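Local structure of TarM (Staphylococcus aureus subsp. aureus 21178, 4X7R) at residues 87-92 / 144-149; 313-318 / 415-420. The protein belongs to the group 1 glycosyltransferases of the GT-B clan and binds uridine-5'-diphosphate. The protein carries 1 engineered substitution. One frame throughout, in Å; residues are numbered along the deposited sequence.

Interaction 1 of 2, residues 87-92 / 144-149; sequences LLYKHI and FSFIDN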
# COMPACT_ATOMS: atom_id res chain seq x y z
N LEU A 87 -32.37 2.32 20.05
CA LEU A 87 -33.09 3.51 19.59
C LEU A 87 -32.72 4.01 18.20
O LEU A 87 -33.58 4.55 17.51
CB LEU A 87 -33.04 4.64 20.63
CG LEU A 87 -33.71 4.35 21.98
CD1 LEU A 87 -33.58 5.55 22.90
CD2 LEU A 87 -35.19 3.96 21.81
N LEU A 88 -31.45 3.84 17.79
CA LEU A 88 -31.03 4.25 16.46
C LEU A 88 -31.71 3.32 15.46
O LEU A 88 -32.26 3.80 14.48
CB LEU A 88 -29.49 4.22 16.33
CG LEU A 88 -28.87 4.45 14.95
CD1 LEU A 88 -29.29 5.78 14.37
CD2 LEU A 88 -27.38 4.41 15.04
N TYR A 89 -31.73 2.00 15.75
CA TYR A 89 -32.35 1.01 14.87
C TYR A 89 -33.85 1.16 14.80
O TYR A 89 -34.43 1.00 13.72
CB TYR A 89 -31.95 -0.41 15.27
CG TYR A 89 -30.48 -0.68 15.04
CD1 TYR A 89 -30.00 -1.01 13.77
CD2 TYR A 89 -29.56 -0.60 16.09
CE1 TYR A 89 -28.65 -1.25 13.55
CE2 TYR A 89 -28.20 -0.82 15.87
CZ TYR A 89 -27.76 -1.17 14.61
OH TYR A 89 -26.43 -1.41 14.38
N LYS A 90 -34.49 1.52 15.95
CA LYS A 90 -35.92 1.76 16.05
C LYS A 90 -36.29 2.99 15.23
O LYS A 90 -37.26 2.94 14.48
CB LYS A 90 -36.35 1.92 17.52
CG LYS A 90 -37.87 2.07 17.71
CD LYS A 90 -38.28 2.08 19.19
CE LYS A 90 -39.74 1.72 19.40
NZ LYS A 90 -40.67 2.80 18.97
N HIS A 91 -35.49 4.09 15.34
CA HIS A 91 -35.64 5.35 14.61
C HIS A 91 -35.65 5.08 13.08
O HIS A 91 -36.57 5.54 12.39
CB HIS A 91 -34.49 6.32 14.99
CG HIS A 91 -34.35 7.55 14.13
ND1 HIS A 91 -33.35 7.65 13.14
CD2 HIS A 91 -35.06 8.70 14.16
CE1 HIS A 91 -33.52 8.84 12.59
NE2 HIS A 91 -34.53 9.51 13.17
N ILE A 92 -34.64 4.32 12.58
CA ILE A 92 -34.51 3.96 11.16
C ILE A 92 -35.75 3.16 10.68
O ILE A 92 -36.31 3.48 9.62
CB ILE A 92 -33.15 3.27 10.86
CG1 ILE A 92 -31.96 4.23 11.17
CG2 ILE A 92 -33.08 2.74 9.41
CD1 ILE A 92 -30.59 3.58 11.14
N PHE A 144 -26.95 5.83 5.75
CA PHE A 144 -26.50 4.94 6.82
C PHE A 144 -25.85 3.71 6.14
O PHE A 144 -26.48 3.06 5.28
CB PHE A 144 -27.67 4.49 7.72
CG PHE A 144 -28.23 5.58 8.58
CD1 PHE A 144 -29.26 6.40 8.12
CD2 PHE A 144 -27.73 5.80 9.87
CE1 PHE A 144 -29.77 7.43 8.92
CE2 PHE A 144 -28.27 6.81 10.68
CZ PHE A 144 -29.28 7.62 10.20
N SER A 145 -24.60 3.41 6.52
CA SER A 145 -23.81 2.28 6.03
C SER A 145 -23.72 1.21 7.10
O SER A 145 -23.42 1.51 8.27
CB SER A 145 -22.42 2.73 5.59
OG SER A 145 -22.57 3.73 4.60
N PHE A 146 -24.03 -0.04 6.71
CA PHE A 146 -24.06 -1.23 7.56
C PHE A 146 -23.15 -2.34 7.05
O PHE A 146 -22.98 -2.49 5.85
CB PHE A 146 -25.49 -1.79 7.63
CG PHE A 146 -26.60 -0.86 8.07
CD1 PHE A 146 -27.14 0.07 7.19
CD2 PHE A 146 -27.17 -0.98 9.34
CE1 PHE A 146 -28.17 0.92 7.59
CE2 PHE A 146 -28.20 -0.12 9.74
CZ PHE A 146 -28.70 0.82 8.86
N ILE A 147 -22.59 -3.12 7.99
CA ILE A 147 -21.81 -4.35 7.78
C ILE A 147 -22.43 -5.37 8.75
O ILE A 147 -22.51 -5.09 9.96
CB ILE A 147 -20.29 -4.19 7.98
CG1 ILE A 147 -19.68 -3.25 6.92
CG2 ILE A 147 -19.60 -5.58 7.95
CD1 ILE A 147 -18.34 -2.72 7.24
N ASP A 148 -22.92 -6.51 8.21
CA ASP A 148 -23.62 -7.58 8.95
C ASP A 148 -24.79 -7.01 9.77
O ASP A 148 -24.94 -7.31 10.96
CB ASP A 148 -22.65 -8.43 9.83
CG ASP A 148 -21.38 -8.93 9.15
OD1 ASP A 148 -21.47 -9.41 8.00
OD2 ASP A 148 -20.30 -8.84 9.77
N ASN A 149 -25.61 -6.14 9.12
CA ASN A 149 -26.78 -5.45 9.69
C ASN A 149 -26.49 -4.48 10.85
O ASN A 149 -27.41 -4.03 11.52
CB ASN A 149 -27.93 -6.43 10.03
CG ASN A 149 -28.76 -6.85 8.83
OD1 ASN A 149 -28.56 -6.41 7.69
ND2 ASN A 149 -29.72 -7.73 9.08
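The Phe-144 ring takes Ile-92 CD1 over one face, and the Phe-146 ring meets Ile-92 CD1 and Tyr-89 CE1 at its edge. The first of these is a CH-pi contact. Ile-92 CD1 stands 4.0 Å from the centroid of the Phe-144 ring, 15° off the ring normal and shifted a little toward the rim on the CD2 side. The two side chains meet tip to tip. With chi2 of Ile-92 extended (170°), its CD1 is carried out to the strand. Ile-92 CD1 also lies 4.0 Å from Phe-146 CZ, so one methyl touches both rings. Leu-88 CD1 adds a contact to Phe-144 CE2 at 4.0 Å. Tyr-89 and Phe-146 lie alongside and point opposite ways, and Tyr-89 CE1 comes within 4.0 Å of Phe-146 CE2. Tyr-89 CE1 also lies 3.7 Å from the backbone Asn-149 O, in the turn after the strand. Tyr-89 OH is hydrogen-bonded to Val-151 N of the next strand, which ties the ring to the sheet beyond the apolar contacts. Lys-130 of the neighbouring strand makes a cation-pi contact with Phe-146. The axes of 87-92 and 144-147 approach to 12.5 Å, with 119° between their directions. This is a helix lying across one face of an antiparallel sheet, with Phe-144 and Phe-146, two residues apart on strand 139-147, both turned to it.

Interaction 2 of 2, residues 313-318 / 415-420; sequences KHFQTE and SKRPVV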
# COMPACT_ATOMS: atom_id res chain seq x y z
N LYS A 313 13.66 -25.92 -5.81
CA LYS A 313 14.50 -27.10 -6.07
C LYS A 313 14.81 -27.34 -7.55
O LYS A 313 15.87 -27.85 -7.87
CB LYS A 313 13.94 -28.36 -5.37
CG LYS A 313 12.51 -28.74 -5.73
CD LYS A 313 11.89 -29.62 -4.65
CE LYS A 313 10.83 -30.56 -5.18
NZ LYS A 313 11.42 -31.77 -5.82
N HIS A 314 13.89 -26.91 -8.45
CA HIS A 314 14.04 -27.05 -9.90
C HIS A 314 14.01 -25.73 -10.66
O HIS A 314 13.27 -24.81 -10.31
CB HIS A 314 12.97 -28.00 -10.47
CG HIS A 314 13.22 -29.44 -10.17
ND1 HIS A 314 12.38 -30.15 -9.33
CD2 HIS A 314 14.20 -30.26 -10.61
CE1 HIS A 314 12.87 -31.38 -9.28
NE2 HIS A 314 13.97 -31.49 -10.03
N PHE A 315 14.82 -25.66 -11.72
CA PHE A 315 14.89 -24.54 -12.64
C PHE A 315 13.83 -24.71 -13.71
O PHE A 315 13.62 -25.82 -14.21
CB PHE A 315 16.27 -24.46 -13.30
CG PHE A 315 17.35 -23.78 -12.49
CD1 PHE A 315 17.33 -22.40 -12.30
CD2 PHE A 315 18.40 -24.50 -11.95
CE1 PHE A 315 18.33 -21.76 -11.56
CE2 PHE A 315 19.40 -23.87 -11.21
CZ PHE A 315 19.37 -22.50 -11.03
N GLN A 316 13.16 -23.61 -14.08
CA GLN A 316 12.17 -23.63 -15.14
C GLN A 316 12.88 -23.65 -16.51
O GLN A 316 13.53 -22.67 -16.88
CB GLN A 316 11.20 -22.44 -15.02
CG GLN A 316 10.21 -22.31 -16.18
CD GLN A 316 9.28 -23.49 -16.30
OE1 GLN A 316 9.66 -24.57 -16.79
NE2 GLN A 316 8.04 -23.32 -15.88
N THR A 317 12.78 -24.78 -17.24
CA THR A 317 13.41 -24.90 -18.57
C THR A 317 12.49 -24.34 -19.65
O THR A 317 12.97 -23.98 -20.73
CB THR A 317 13.92 -26.33 -18.85
OG1 THR A 317 12.86 -27.27 -18.65
CG2 THR A 317 15.13 -26.70 -18.01
N GLU A 318 11.18 -24.24 -19.35
CA GLU A 318 10.18 -23.68 -20.26
C GLU A 318 10.33 -22.16 -20.37
O GLU A 318 10.63 -21.48 -19.38
CB GLU A 318 8.76 -24.03 -19.82
CG GLU A 318 8.31 -25.43 -20.21
CD GLU A 318 7.19 -25.99 -19.36
OE1 GLU A 318 6.29 -25.23 -18.93
OE2 GLU A 318 7.22 -27.22 -19.11
N SER A 415 14.98 -16.39 -5.71
CA SER A 415 14.46 -17.65 -6.27
C SER A 415 15.26 -18.13 -7.48
O SER A 415 14.76 -18.96 -8.24
CB SER A 415 12.98 -17.52 -6.59
OG SER A 415 12.23 -17.55 -5.38
N LYS A 416 16.51 -17.64 -7.65
CA LYS A 416 17.43 -17.99 -8.76
C LYS A 416 16.83 -17.71 -10.16
O LYS A 416 17.12 -18.43 -11.12
CB LYS A 416 17.93 -19.45 -8.65
CG LYS A 416 18.75 -19.76 -7.41
CD LYS A 416 19.19 -21.22 -7.45
CE LYS A 416 20.07 -21.60 -6.29
NZ LYS A 416 20.33 -23.06 -6.23
N ARG A 417 15.98 -16.66 -10.25
CA ARG A 417 15.33 -16.23 -11.49
C ARG A 417 16.04 -14.94 -11.93
O ARG A 417 15.92 -13.92 -11.25
CB ARG A 417 13.80 -16.03 -11.32
CG ARG A 417 13.03 -17.26 -10.77
CD ARG A 417 13.51 -18.56 -11.38
NE ARG A 417 12.71 -19.74 -11.04
CZ ARG A 417 13.22 -20.90 -10.61
NH1 ARG A 417 14.52 -21.02 -10.39
NH2 ARG A 417 12.42 -21.93 -10.39
N PRO A 418 16.89 -14.99 -12.97
CA PRO A 418 17.63 -13.78 -13.35
C PRO A 418 16.73 -12.67 -13.87
O PRO A 418 15.66 -12.93 -14.42
CB PRO A 418 18.64 -14.27 -14.40
CG PRO A 418 18.04 -15.53 -14.95
CD PRO A 418 17.20 -16.14 -13.86
N VAL A 419 17.16 -11.42 -13.65
CA VAL A 419 16.42 -10.23 -14.06
C VAL A 419 17.06 -9.57 -15.29
O VAL A 419 18.28 -9.46 -15.38
CB VAL A 419 16.29 -9.22 -12.89
CG1 VAL A 419 15.48 -8.00 -13.30
CG2 VAL A 419 15.67 -9.88 -11.67
N VAL A 420 16.19 -9.15 -16.23
CA VAL A 420 16.49 -8.32 -17.40
C VAL A 420 15.73 -6.99 -17.08
O VAL A 420 14.50 -6.95 -17.04
CB VAL A 420 16.11 -8.98 -18.75
CG1 VAL A 420 16.54 -8.11 -19.92
CG2 VAL A 420 16.75 -10.37 -18.87
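The backbone of 415-420 leaves helix 407-414 through a Schellman motif, with Lys-416 at positive phi as its C-prime residue, and then enters strand 419-422. The 313-318 segment is an irregular loop leading to strand 320-324 of the same parallel sheet, in the group 1 glycosyltransferase region of this GT-B protein. The nearest CA atoms are those of Phe-315 and Lys-416, 8.0 Å apart. The Phe-315 ring crosses the Lys-416 side chain at about a right angle. Phe-315 CE1 lies 3.7 Å from Lys-416 CB, and Phe-315 CZ lies 3.8 Å from Lys-416 CD. Lys-416 O sits at the ring edge, in plane, 3.6 Å from Phe-315 CE1. Ala-464 of helix 460-477 also touches this ring. The bend at chi2 of Arg-417 (-41°) turns its CD aside from an extended course. The guanidinium plane of Arg-417 is 35° from the Phe-315 ring plane, and Arg-417 NH1 is 3.7 Å from Phe-315 CD1. Arg-417 also donates from NE to Leu-390 O and from NH2 to Glu-391 O, so one guanidinium joins three carbonyls. The third is His-314 O, which lies 3.0 Å from Arg-417 NH2 in a bond with an N-H...O angle of 152°.

Overall arrangement
Interaction 1 and interaction 2 lie on opposite sides of the chain's centre. Their centres are 54 Å apart, their nearest atoms are about 36 Å apart, and they do not touch. Both segments of interaction 1 precede those of interaction 2 in the chain. They share no sheet. Interaction 1 joins helix 86-95 to strand 139-147 of the antiparallel sheet. Interaction 2 lies where two chain segments lead into the six-stranded parallel sheet, at strands 320-324 and 419-422. Two parallel sheets, this one and a seven-stranded one, fit the paired Rossmann-like domains of GT-B proteins. The antiparallel sheet comes between strands 66-68 and 221-225 of the seven-stranded sheet in the chain, consistent with an insertion into that domain.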